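Local coordinates for enterobactin synthetase component F-related protein (PDB 4OXI), which binds glycyl-adenosine-5'-phosphate and, as an AMP-binding adenylation enzyme, probably uses ATP to activate glycine for a lipopolysaccharide modification pathway, at residues 54-59 against 276-281; 62-67 against 77-82; 494-499 against 514-519; 97-102 against 123-128. All blocks are in the same frame, centred on the assembly; numbering follows the deposited sequence.

Contact 1: 54-59 against 276-281; sequences HSILAA and SLISGA
Ser55 meets Ile278 through carbon alone. Its CB lies 3.9 Å from Ile278 CG1 and equally near Ile278 CD1. The hydroxyl takes no part, because Ser55 OG bonds back to the carbonyl of Glu51 within its own helix. Ile56 comes next and splits its contacts between two branches. CG1 runs against the backbone side of Ile278, with Ile56 CG1 3.8 Å from Ile278 CB. Here the backbones come closest, with Ile56 CA 4.4 Å from Ile278 CA. The other branch, CG2, sits anti to the Ile56 backbone N and reaches Leu277, where Ile56 CG2 is 3.8 Å from Leu277 CG. The Ile56 side chain crosses those of both Leu277 and Ile278 at about a right angle. One turn on, Ala59 presents only a methyl. Its CB rests on two carbonyl oxygens of the last helical turn, 3.4 Å from Ile278 O and 3.5 Å from Leu277 O. The same CB lies near Gly280 N. Gly280 has positive phi (70°) and forms the Schellman motif ending helix 268-279. No hydrogen bond crosses the contact. Helix 51-62 thus packs on the C-terminal end of helix 268-279. Helix 108-119 adds Tyr118 against Ile56 and Trp115 against Leu277, while Tyr78 of helix 78-95 also touches Leu277.

Contact 2: 62-67 against 77-82; sequences ANRHAP and TYQEMT
Tyr78 lies against the turn formed by Asn63 to Ala66. Its CB touches Asn63 O at 3.3 Å and also approaches Arg64 CA. CG stays near the same carbonyl. CD1 is near two oxygens, with Tyr78 CD1 3.4 Å from Asn63 O and 3.5 Å from Ala66 O. Ala66 O is at the ring edge, while Asn63 O approaches obliquely. Farther out, CE1 passes Pro67 O, and the hydroxyl at the tip bonds to Ala281 O. Two backbone bonds hold the turn to the start of the helix. Tyr78 N gives a bond of 2.9 Å to Ala66 O. Gln79 N reaches Arg64 O, also at 2.9 Å. Thr77 and Glu80 complete the N-terminus as a capping box: Thr77 OG1 accepts from Glu80 N, and Glu80 OE1 accepts from Thr77 N. Thr77 CG2 turns to His65 O. The Arg64 side chain reaches beyond the contact, where NE bonds to Gln61 O and NH1 forms a salt bridge with Glu202. The turn lies between helix 51-62 and strand 67-71, whose Ala68 touches Tyr78. It therefore meets helix 78-95 where that helix follows strand 74-77.

Contact 3: 494-499 against 514-519; sequences HSVAIV and AFVDTH
Asp517 projects its carboxylate toward the backbone of His494 and Ser495, and this polar knob closes one end of the strand pair. Its OD2 accepts from Ser495 N at 2.9 Å on the anti lone pair; a weak bond from His494 N reaches the same oxygen. The other oxygen, OD1, turns back to His519 N in an Asx turn. Both carboxylate oxygens are thus held by backbone N-H groups, which fixes the rotation of the group. The position follows from chi1 of 61°, which sets CG between the backbone N and the carbonyl carbon.

Beyond it, Ala497 and Phe515 form the hydrogen-bonded pair, with Phe515 N 2.9 Å from Ala497 O. On their face of the sheet, small and large meet. Ala497 offers just a methyl beside the base of Phe515, while Val499 fits its CG2 to the ring edge, 3.8 Å from Phe515 CE2. On the other face, Ile498 bends its CD1 over the small Ala514, 4.0 Å from Ala514 CB. Val496 and Val516 touch more loosely beside them.

Leu563 of helix 560-568 packs on the Phe515 face; helix 480-491 covers the Val496 and Ile498 face. Strand 543-546 extends the sheet beside 512-516, and Tyr545 meets the Phe515 ring. This beta hairpin between helices is consistent with the small C-terminal subdomain of adenylation enzymes.

Contact 4: 97-102 against 123-128; sequences VQRVAI and TYIPLN
The Gln98 amide holds Thr123 OG1 almost in its plane, with Gln98 NE2 2.9 Å from that oxygen. The Arg99 guanidinium has a water at its edge, in plane, and its NH1 bonds to Thr143 O. The Tyr124 ring meets Ile102 CD1 obliquely, with Ile102 CD1 3.9 Å from Tyr124 CD1. These groups border two parallel strands of a beta-alpha-beta crossover, in which helix 108-119 links strand 99-102 to strand 123-126.

The backbone ladder runs from Thr123 N on Gln98 O through Val100 and Ile125 to Leu127 N on Ile102 O. Val100 N meets Thr123 O at 2.8 Å with an N-H...O angle of 165°. Ile102 N bonds to Ile125 O.

On one face, Arg99 lies side by side with Thr123, both pointing the same way. Ala101 on this face receives Leu127 CD1 at 4.0 Å from its CB, and helix 133-142 packs here. On the other face, Tyr124 and Ile102 touch helix 108-119. With chi1 at 81°, the tyrosine ring stands over its own backbone, and the side chain touches Ile114 and Ser117 of that helix. Tyr124 also bonds through its backbone to strand 216-222, and its side chain lies about 12 Å from the bound glycyl-adenosine-5'-phosphate.

Thr123 OG1 also bonds to Tyr216 O and accepts from the water at 2.6 Å; that same water accepts from Arg99 NE at 2.9 Å.

How the contacts relate
Helix 51-62 opens contact 1, the longest loop, which closes when the chain returns at 276-281. Contacts 2 and 4 both nest inside it, in series. Contact 2 closes a short loop from the end of helix 51-62 to the start of helix 78-95. That helix leads to strand 99-102, where contact 4 opens. Contact 4 closes across helix 108-119 in the parallel sheet. Contacts 1 and 2 touch directly, through Tyr78 and where Asn63 ND2 packs near Gly280 CA. Contact 3 follows in series near the C terminus. Its centre lies about 52 Å from that of contact 1, on the opposite side of the chain's centre.

Contact 1: 54-59 against 276-281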
loop_
_atom_site.group_PDB
_atom_site.type_symbol
_atom_site.label_atom_id
_atom_site.label_comp_id
_atom_site.label_asym_id
_atom_site.label_seq_id
_atom_site.Cartn_x
_atom_site.Cartn_y
_atom_site.Cartn_z
ATOM N N HIS A 54 -19.283 11.078 -5.810
ATOM C CA HIS A 54 -20.299 12.018 -5.318
ATOM C C HIS A 54 -20.360 12.013 -3.802
ATOM O O HIS A 54 -20.465 13.061 -3.182
ATOM C CB HIS A 54 -21.694 11.706 -5.865
ATOM C CG HIS A 54 -22.770 12.550 -5.257
ATOM N ND1 HIS A 54 -23.029 13.842 -5.670
ATOM C CD2 HIS A 54 -23.639 12.297 -4.247
ATOM C CE1 HIS A 54 -24.017 14.344 -4.949
ATOM N NE2 HIS A 54 -24.408 13.426 -4.081
ATOM N N SER A 55 -20.299 10.822 -3.215
ATOM C CA SER A 55 -20.309 10.695 -1.769
ATOM C C SER A 55 -19.119 11.409 -1.137
ATOM O O SER A 55 -19.244 12.001 -0.068
ATOM C CB SER A 55 -20.282 9.226 -1.369
ATOM O OG SER A 55 -21.374 8.541 -1.933
ATOM N N ILE A 56 -17.965 11.348 -1.794
ATOM C CA ILE A 56 -16.784 12.007 -1.264
ATOM C C ILE A 56 -16.958 13.520 -1.310
ATOM O O ILE A 56 -16.687 14.211 -0.321
ATOM C CB ILE A 56 -15.491 11.574 -2.005
ATOM C CG1 ILE A 56 -15.052 10.195 -1.526
ATOM C CG2 ILE A 56 -14.381 12.566 -1.768
ATOM C CD1 ILE A 56 -13.932 9.581 -2.350
ATOM N N LEU A 57 -17.415 14.040 -2.446
ATOM C CA LEU A 57 -17.644 15.480 -2.559
ATOM C C LEU A 57 -18.692 15.967 -1.553
ATOM O O LEU A 57 -18.537 17.032 -0.957
ATOM C CB LEU A 57 -18.044 15.856 -3.979
ATOM C CG LEU A 57 -16.975 15.578 -5.031
ATOM C CD1 LEU A 57 -17.386 16.142 -6.371
ATOM C CD2 LEU A 57 -15.656 16.170 -4.585
ATOM N N ALA A 58 -19.748 15.182 -1.352
ATOM C CA ALA A 58 -20.787 15.547 -0.384
ATOM C C ALA A 58 -20.238 15.564 1.044
ATOM O O ALA A 58 -20.533 16.477 1.805
ATOM C CB ALA A 58 -21.987 14.596 -0.489
ATOM N N ALA A 59 -19.444 14.550 1.395
ATOM C CA ALA A 59 -18.820 14.464 2.715
ATOM C C ALA A 59 -17.958 15.684 3.039
ATOM O O ALA A 59 -17.955 16.169 4.172
ATOM C CB ALA A 59 -17.997 13.184 2.833
ATOM N N SER A 276 -11.388 7.575 5.265
ATOM C CA SER A 276 -11.638 8.711 6.137
ATOM C C SER A 276 -12.387 9.807 5.375
ATOM O O SER A 276 -13.322 10.414 5.887
ATOM C CB SER A 276 -10.326 9.261 6.700
ATOM O OG SER A 276 -10.573 10.430 7.475
ATOM N N LEU A 277 -11.969 10.051 4.145
ATOM C CA LEU A 277 -12.501 11.160 3.365
ATOM C C LEU A 277 -13.991 10.975 3.060
ATOM O O LEU A 277 -14.781 11.899 3.210
ATOM C CB LEU A 277 -11.707 11.277 2.064
ATOM C CG LEU A 277 -11.900 12.425 1.071
ATOM C CD1 LEU A 277 -11.983 13.799 1.723
ATOM C CD2 LEU A 277 -10.727 12.380 0.107
ATOM N N ILE A 278 -14.374 9.779 2.631
ATOM C CA ILE A 278 -15.757 9.535 2.253
ATOM C C ILE A 278 -16.671 9.612 3.472
ATOM O O ILE A 278 -17.874 9.839 3.342
ATOM C CB ILE A 278 -15.921 8.182 1.534
ATOM C CG1 ILE A 278 -17.299 8.086 0.866
ATOM C CG2 ILE A 278 -15.719 7.039 2.497
ATOM C CD1 ILE A 278 -17.454 6.857 -0.007
ATOM N N SER A 279 -16.082 9.456 4.657
ATOM C CA SER A 279 -16.839 9.435 5.896
ATOM C C SER A 279 -16.890 10.787 6.581
ATOM O O SER A 279 -17.627 10.948 7.546
ATOM C CB SER A 279 -16.214 8.443 6.874
ATOM O OG SER A 279 -16.039 7.177 6.274
ATOM N N GLY A 280 -16.089 11.743 6.111
ATOM C CA GLY A 280 -15.970 13.028 6.793
ATOM C C GLY A 280 -15.245 12.911 8.129
ATOM O O GLY A 280 -15.318 13.808 8.972
ATOM N N ALA A 281 -14.520 11.808 8.312
ATOM C CA ALA A 281 -13.811 11.537 9.560
ATOM C C ALA A 281 -12.483 12.277 9.626
ATOM O O ALA A 281 -12.129 12.996 8.680
ATOM C CB ALA A 281 -13.592 10.045 9.725
#

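Contact 2: 62-67 against 77-82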
loop_
_atom_site.group_PDB
_atom_site.type_symbol
_atom_site.label_atom_id
_atom_site.label_comp_id
_atom_site.label_asym_id
_atom_site.label_seq_id
_atom_site.Cartn_x
_atom_site.Cartn_y
_atom_site.Cartn_z
ATOM N N ALA A 62 -20.498 18.560 3.708
ATOM C CA ALA A 62 -21.233 18.353 4.941
ATOM C C ALA A 62 -20.351 18.540 6.175
ATOM O O ALA A 62 -20.850 18.854 7.248
ATOM C CB ALA A 62 -21.864 16.971 4.947
ATOM N N ASN A 63 -19.044 18.334 6.038
ATOM C CA ASN A 63 -18.165 18.429 7.203
ATOM C C ASN A 63 -17.076 19.480 7.060
ATOM O O ASN A 63 -16.008 19.345 7.652
ATOM C CB ASN A 63 -17.547 17.071 7.524
ATOM C CG ASN A 63 -18.590 16.000 7.772
ATOM O OD1 ASN A 63 -19.116 15.882 8.874
ATOM N ND2 ASN A 63 -18.884 15.198 6.747
ATOM N N ARG A 64 -17.358 20.540 6.309
ATOM C CA ARG A 64 -16.363 21.572 6.022
ATOM C C ARG A 64 -15.695 22.190 7.256
ATOM O O ARG A 64 -14.529 22.598 7.193
ATOM C CB ARG A 64 -16.963 22.674 5.128
ATOM C CG ARG A 64 -17.979 23.597 5.820
ATOM C CD ARG A 64 -18.844 24.375 4.810
ATOM N NE ARG A 64 -19.848 23.511 4.181
ATOM C CZ ARG A 64 -20.758 23.929 3.303
ATOM N NH1 ARG A 64 -20.792 25.206 2.941
ATOM N NH2 ARG A 64 -21.633 23.071 2.777
ATOM N N HIS A 65 -16.422 22.281 8.367
ATOM C CA HIS A 65 -15.872 22.912 9.572
ATOM C C HIS A 65 -15.238 21.894 10.515
ATOM O O HIS A 65 -14.680 22.273 11.544
ATOM C CB HIS A 65 -16.958 23.674 10.342
ATOM C CG HIS A 65 -17.686 24.691 9.524
ATOM N ND1 HIS A 65 -17.070 25.808 8.999
ATOM C CD2 HIS A 65 -18.987 24.765 9.149
ATOM C CE1 HIS A 65 -17.959 26.522 8.329
ATOM N NE2 HIS A 65 -19.128 25.912 8.406
ATOM N N ALA A 66 -15.345 20.609 10.177
ATOM C CA ALA A 66 -14.833 19.534 11.029
ATOM C C ALA A 66 -13.361 19.213 10.731
ATOM O O ALA A 66 -12.878 19.469 9.621
ATOM C CB ALA A 66 -15.690 18.285 10.846
ATOM N N PRO A 67 -12.642 18.642 11.714
ATOM C CA PRO A 67 -11.237 18.279 11.462
ATOM C C PRO A 67 -11.112 17.155 10.422
ATOM O O PRO A 67 -11.791 16.144 10.568
ATOM C CB PRO A 67 -10.744 17.788 12.836
ATOM C CG PRO A 67 -11.998 17.445 13.624
ATOM C CD PRO A 67 -13.052 18.392 13.114
ATOM N N THR A 77 -8.997 21.454 9.051
ATOM C CA THR A 77 -10.404 21.153 8.760
ATOM C C THR A 77 -10.609 20.728 7.301
ATOM O O THR A 77 -9.713 20.898 6.465
ATOM C CB THR A 77 -11.284 22.375 8.998
ATOM O OG1 THR A 77 -10.866 23.402 8.108
ATOM C CG2 THR A 77 -11.164 22.885 10.451
ATOM N N TYR A 78 -11.787 20.192 6.994
ATOM C CA TYR A 78 -12.128 19.850 5.617
ATOM C C TYR A 78 -12.006 21.068 4.709
ATOM O O TYR A 78 -11.551 20.961 3.570
ATOM C CB TYR A 78 -13.522 19.197 5.530
ATOM C CG TYR A 78 -13.414 17.716 5.767
ATOM C CD1 TYR A 78 -13.510 17.181 7.050
ATOM C CD2 TYR A 78 -13.143 16.855 4.715
ATOM C CE1 TYR A 78 -13.358 15.813 7.266
ATOM C CE2 TYR A 78 -12.993 15.507 4.920
ATOM C CZ TYR A 78 -13.088 14.992 6.185
ATOM O OH TYR A 78 -12.921 13.641 6.344
ATOM N N GLN A 79 -12.362 22.235 5.232
ATOM C CA GLN A 79 -12.310 23.458 4.447
ATOM C C GLN A 79 -10.868 23.833 4.168
ATOM O O GLN A 79 -10.519 24.218 3.040
ATOM C CB GLN A 79 -13.023 24.597 5.193
ATOM C CG GLN A 79 -13.004 25.946 4.461
ATOM C CD GLN A 79 -13.860 25.951 3.198
ATOM O OE1 GLN A 79 -15.043 25.607 3.231
ATOM N NE2 GLN A 79 -13.258 26.327 2.074
ATOM N N GLU A 80 -10.021 23.736 5.187
ATOM C CA GLU A 80 -8.619 24.073 4.996
ATOM C C GLU A 80 -7.941 23.090 4.045
ATOM O O GLU A 80 -7.129 23.490 3.223
ATOM C CB GLU A 80 -7.886 24.115 6.340
ATOM C CG GLU A 80 -8.310 25.279 7.239
ATOM C CD GLU A 80 -7.891 25.078 8.703
ATOM O OE1 GLU A 80 -7.598 23.926 9.105
ATOM O OE2 GLU A 80 -7.872 26.072 9.455
ATOM N N MET A 81 -8.258 21.801 4.162
ATOM C CA MET A 81 -7.673 20.801 3.263
ATOM C C MET A 81 -8.187 21.016 1.841
ATOM O O MET A 81 -7.451 20.840 0.864
ATOM C CB MET A 81 -8.002 19.375 3.732
ATOM C CG MET A 81 -7.255 18.941 4.997
ATOM S SD MET A 81 -5.453 18.977 4.784
ATOM C CE MET A 81 -5.247 17.823 3.414
ATOM N N THR A 82 -9.453 21.410 1.728
ATOM C CA THR A 82 -10.047 21.659 0.420
ATOM C C THR A 82 -9.396 22.853 -0.276
ATOM O O THR A 82 -9.138 22.800 -1.471
ATOM C CB THR A 82 -11.557 21.838 0.527
ATOM O OG1 THR A 82 -12.120 20.616 1.040
ATOM C CG2 THR A 82 -12.164 22.148 -0.847
#

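Contact 3: 494-499 against 514-519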
loop_
_atom_site.group_PDB
_atom_site.type_symbol
_atom_site.label_atom_id
_atom_site.label_comp_id
_atom_site.label_asym_id
_atom_site.label_seq_id
_atom_site.Cartn_x
_atom_site.Cartn_y
_atom_site.Cartn_z
ATOM N N HIS A 494 29.012 -17.937 -6.855
ATOM C CA HIS A 494 28.406 -18.947 -7.710
ATOM C C HIS A 494 27.072 -19.392 -7.131
ATOM O O HIS A 494 26.110 -19.657 -7.855
ATOM C CB HIS A 494 29.328 -20.161 -7.823
ATOM C CG HIS A 494 28.781 -21.248 -8.694
ATOM N ND1 HIS A 494 28.057 -22.312 -8.197
ATOM C CD2 HIS A 494 28.831 -21.423 -10.038
ATOM C CE1 HIS A 494 27.691 -23.100 -9.194
ATOM N NE2 HIS A 494 28.147 -22.583 -10.322
ATOM N N SER A 495 27.028 -19.477 -5.809
ATOM C CA SER A 495 25.865 -19.987 -5.109
ATOM C C SER A 495 25.418 -18.989 -4.027
ATOM O O SER A 495 26.246 -18.466 -3.268
ATOM C CB SER A 495 26.210 -21.353 -4.512
ATOM O OG SER A 495 25.157 -21.833 -3.697
ATOM N N VAL A 496 24.115 -18.703 -3.980
ATOM C CA VAL A 496 23.557 -17.702 -3.061
ATOM C C VAL A 496 22.151 -18.106 -2.630
ATOM O O VAL A 496 21.338 -18.490 -3.467
ATOM C CB VAL A 496 23.422 -16.316 -3.729
ATOM C CG1 VAL A 496 22.657 -15.365 -2.827
ATOM C CG2 VAL A 496 24.762 -15.724 -4.082
ATOM N N ALA A 497 21.865 -18.023 -1.332
ATOM C CA ALA A 497 20.502 -18.217 -0.831
ATOM C C ALA A 497 20.097 -17.055 0.075
ATOM O O ALA A 497 20.900 -16.605 0.910
ATOM C CB ALA A 497 20.387 -19.531 -0.077
ATOM N N ILE A 498 18.872 -16.557 -0.091
ATOM C CA ILE A 498 18.365 -15.493 0.773
ATOM C C ILE A 498 17.284 -16.095 1.662
ATOM O O ILE A 498 16.355 -16.724 1.167
ATOM C CB ILE A 498 17.797 -14.310 -0.030
ATOM C CG1 ILE A 498 18.804 -13.828 -1.067
ATOM C CG2 ILE A 498 17.398 -13.166 0.894
ATOM C CD1 ILE A 498 20.068 -13.152 -0.482
ATOM N N VAL A 499 17.415 -15.923 2.973
ATOM C CA VAL A 499 16.518 -16.576 3.915
ATOM C C VAL A 499 15.849 -15.541 4.806
ATOM O O VAL A 499 16.532 -14.693 5.383
ATOM C CB VAL A 499 17.285 -17.557 4.815
ATOM C CG1 VAL A 499 16.349 -18.193 5.809
ATOM C CG2 VAL A 499 17.962 -18.623 3.975
ATOM N N ALA A 514 21.887 -13.661 4.286
ATOM C CA ALA A 514 22.432 -14.188 3.044
ATOM C C ALA A 514 23.443 -15.315 3.295
ATOM O O ALA A 514 24.268 -15.219 4.205
ATOM C CB ALA A 514 23.054 -13.065 2.232
ATOM N N PHE A 515 23.350 -16.383 2.503
ATOM C CA PHE A 515 24.375 -17.426 2.453
ATOM C C PHE A 515 25.064 -17.376 1.104
ATOM O O PHE A 515 24.404 -17.390 0.062
ATOM C CB PHE A 515 23.767 -18.816 2.634
ATOM C CG PHE A 515 23.194 -19.053 3.997
ATOM C CD1 PHE A 515 23.955 -19.665 4.985
ATOM C CD2 PHE A 515 21.894 -18.660 4.300
ATOM C CE1 PHE A 515 23.438 -19.887 6.248
ATOM C CE2 PHE A 515 21.363 -18.879 5.572
ATOM C CZ PHE A 515 22.141 -19.496 6.545
ATOM N N VAL A 516 26.388 -17.294 1.116
ATOM C CA VAL A 516 27.156 -17.344 -0.122
ATOM C C VAL A 516 28.129 -18.514 -0.046
ATOM O O VAL A 516 28.408 -19.030 1.035
ATOM C CB VAL A 516 27.920 -16.044 -0.360
ATOM C CG1 VAL A 516 26.943 -14.867 -0.428
ATOM C CG2 VAL A 516 28.955 -15.826 0.750
ATOM N N ASP A 517 28.627 -18.955 -1.189
ATOM C CA ASP A 517 29.557 -20.072 -1.184
ATOM C C ASP A 517 30.906 -19.664 -0.573
ATOM O O ASP A 517 31.142 -18.481 -0.282
ATOM C CB ASP A 517 29.728 -20.624 -2.600
ATOM C CG ASP A 517 30.284 -19.596 -3.560
ATOM O OD1 ASP A 517 31.384 -19.063 -3.294
ATOM O OD2 ASP A 517 29.622 -19.320 -4.585
ATOM N N THR A 518 31.783 -20.647 -0.386
ATOM C CA THR A 518 33.069 -20.437 0.277
ATOM C C THR A 518 34.193 -20.082 -0.701
ATOM O O THR A 518 35.349 -19.938 -0.291
ATOM C CB THR A 518 33.481 -21.693 1.066
ATOM O OG1 THR A 518 33.320 -22.847 0.226
ATOM C CG2 THR A 518 32.613 -21.863 2.310
ATOM N N HIS A 519 33.862 -19.926 -1.982
ATOM C CA HIS A 519 34.880 -19.658 -3.006
ATOM C C HIS A 519 35.006 -18.191 -3.367
ATOM O O HIS A 519 35.892 -17.809 -4.127
ATOM C CB HIS A 519 34.574 -20.439 -4.280
ATOM C CG HIS A 519 34.368 -21.894 -4.038
ATOM N ND1 HIS A 519 33.151 -22.515 -4.232
ATOM C CD2 HIS A 519 35.213 -22.847 -3.575
ATOM C CE1 HIS A 519 33.264 -23.795 -3.920
ATOM N NE2 HIS A 519 34.501 -24.022 -3.516
#

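Contact 4: 97-102 against 123-128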
loop_
_atom_site.group_PDB
_atom_site.type_symbol
_atom_site.label_atom_id
_atom_site.label_comp_id
_atom_site.label_asym_id
_atom_site.label_seq_id
_atom_site.Cartn_x
_atom_site.Cartn_y
_atom_site.Cartn_z
ATOM N N VAL A 97 -0.729 19.102 -16.263
ATOM C CA VAL A 97 -0.098 18.009 -15.545
ATOM C C VAL A 97 -1.113 16.905 -15.370
ATOM O O VAL A 97 -2.246 17.178 -14.980
ATOM C CB VAL A 97 0.352 18.485 -14.143
ATOM C CG1 VAL A 97 0.841 17.321 -13.307
ATOM C CG2 VAL A 97 1.452 19.521 -14.273
ATOM N N GLN A 98 -0.722 15.662 -15.644
ATOM C CA GLN A 98 -1.594 14.518 -15.358
ATOM C C GLN A 98 -1.037 13.655 -14.222
ATOM O O GLN A 98 -1.791 13.150 -13.383
ATOM C CB GLN A 98 -1.808 13.655 -16.609
ATOM C CG GLN A 98 -2.524 12.319 -16.311
ATOM C CD GLN A 98 -3.945 12.505 -15.770
ATOM O OE1 GLN A 98 -4.666 13.412 -16.191
ATOM N NE2 GLN A 98 -4.352 11.643 -14.831
ATOM N N ARG A 99 0.285 13.488 -14.191
ATOM C CA ARG A 99 0.919 12.637 -13.190
ATOM C C ARG A 99 1.835 13.433 -12.258
ATOM O O ARG A 99 2.705 14.181 -12.716
ATOM C CB ARG A 99 1.705 11.506 -13.869
ATOM C CG ARG A 99 0.842 10.630 -14.791
ATOM C CD ARG A 99 1.618 9.433 -15.324
ATOM N NE ARG A 99 0.747 8.516 -16.051
ATOM C CZ ARG A 99 1.175 7.425 -16.679
ATOM N NH1 ARG A 99 2.457 7.103 -16.658
ATOM N NH2 ARG A 99 0.320 6.660 -17.332
ATOM N N VAL A 100 1.638 13.278 -10.953
ATOM C CA VAL A 100 2.488 13.962 -9.988
ATOM C C VAL A 100 3.139 12.953 -9.069
ATOM O O VAL A 100 2.463 12.113 -8.472
ATOM C CB VAL A 100 1.689 14.953 -9.124
ATOM C CG1 VAL A 100 2.623 15.670 -8.141
ATOM C CG2 VAL A 100 1.015 15.965 -9.996
ATOM N N ALA A 101 4.453 13.034 -8.942
ATOM C CA ALA A 101 5.155 12.185 -7.989
ATOM C C ALA A 101 5.218 12.891 -6.643
ATOM O O ALA A 101 5.342 14.112 -6.570
ATOM C CB ALA A 101 6.533 11.854 -8.478
ATOM N N ILE A 102 5.112 12.126 -5.571
ATOM C CA ILE A 102 5.051 12.731 -4.250
ATOM C C ILE A 102 6.230 12.297 -3.397
ATOM O O ILE A 102 6.310 11.138 -3.002
ATOM C CB ILE A 102 3.728 12.383 -3.545
ATOM C CG1 ILE A 102 2.544 12.791 -4.438
ATOM C CG2 ILE A 102 3.658 13.074 -2.182
ATOM C CD1 ILE A 102 1.220 12.764 -3.739
ATOM N N THR A 123 -3.217 11.673 -11.511
ATOM C CA THR A 123 -2.576 10.423 -11.095
ATOM C C THR A 123 -1.427 10.740 -10.162
ATOM O O THR A 123 -0.538 11.525 -10.520
ATOM C CB THR A 123 -1.962 9.682 -12.304
ATOM O OG1 THR A 123 -2.913 9.623 -13.375
ATOM C CG2 THR A 123 -1.535 8.267 -11.921
ATOM N N TYR A 124 -1.418 10.144 -8.971
ATOM C CA TYR A 124 -0.288 10.372 -8.086
ATOM C C TYR A 124 0.622 9.158 -7.975
ATOM O O TYR A 124 0.182 8.015 -8.109
ATOM C CB TYR A 124 -0.707 10.940 -6.720
ATOM C CG TYR A 124 -1.230 9.950 -5.694
ATOM C CD1 TYR A 124 -0.361 9.309 -4.808
ATOM C CD2 TYR A 124 -2.601 9.705 -5.567
ATOM C CE1 TYR A 124 -0.838 8.419 -3.849
ATOM C CE2 TYR A 124 -3.093 8.812 -4.606
ATOM C CZ TYR A 124 -2.205 8.186 -3.755
ATOM O OH TYR A 124 -2.681 7.325 -2.803
ATOM N N ILE A 125 1.902 9.432 -7.752
ATOM C CA ILE A 125 2.924 8.402 -7.683
ATOM C C ILE A 125 3.757 8.613 -6.419
ATOM O O ILE A 125 4.643 9.464 -6.380
ATOM C CB ILE A 125 3.842 8.484 -8.910
ATOM C CG1 ILE A 125 2.996 8.512 -10.192
ATOM C CG2 ILE A 125 4.841 7.303 -8.943
ATOM C CD1 ILE A 125 3.724 9.053 -11.379
ATOM N N PRO A 126 3.462 7.851 -5.365
ATOM C CA PRO A 126 4.222 8.087 -4.136
ATOM C C PRO A 126 5.637 7.533 -4.265
ATOM O O PRO A 126 5.813 6.436 -4.794
ATOM C CB PRO A 126 3.430 7.297 -3.082
ATOM C CG PRO A 126 2.723 6.223 -3.840
ATOM C CD PRO A 126 2.424 6.813 -5.204
ATOM N N LEU A 127 6.629 8.275 -3.789
ATOM C CA LEU A 127 8.020 7.832 -3.876
ATOM C C LEU A 127 8.469 7.310 -2.513
ATOM O O LEU A 127 8.133 7.894 -1.479
ATOM C CB LEU A 127 8.905 9.012 -4.292
ATOM C CG LEU A 127 8.561 9.683 -5.617
ATOM C CD1 LEU A 127 9.382 10.956 -5.853
ATOM C CD2 LEU A 127 8.766 8.698 -6.769
ATOM N N ASN A 128 9.227 6.217 -2.488
ATOM C CA ASN A 128 9.637 5.641 -1.205
ATOM C C ASN A 128 10.507 6.609 -0.411
ATOM O O ASN A 128 11.377 7.272 -0.980
ATOM C CB ASN A 128 10.374 4.322 -1.428
ATOM C CG ASN A 128 10.469 3.498 -0.165
ATOM O OD1 ASN A 128 11.171 3.866 0.783
ATOM N ND2 ASN A 128 9.755 2.380 -0.137
HETATM O O HOH W 1 -2.102 8.790 -15.734
#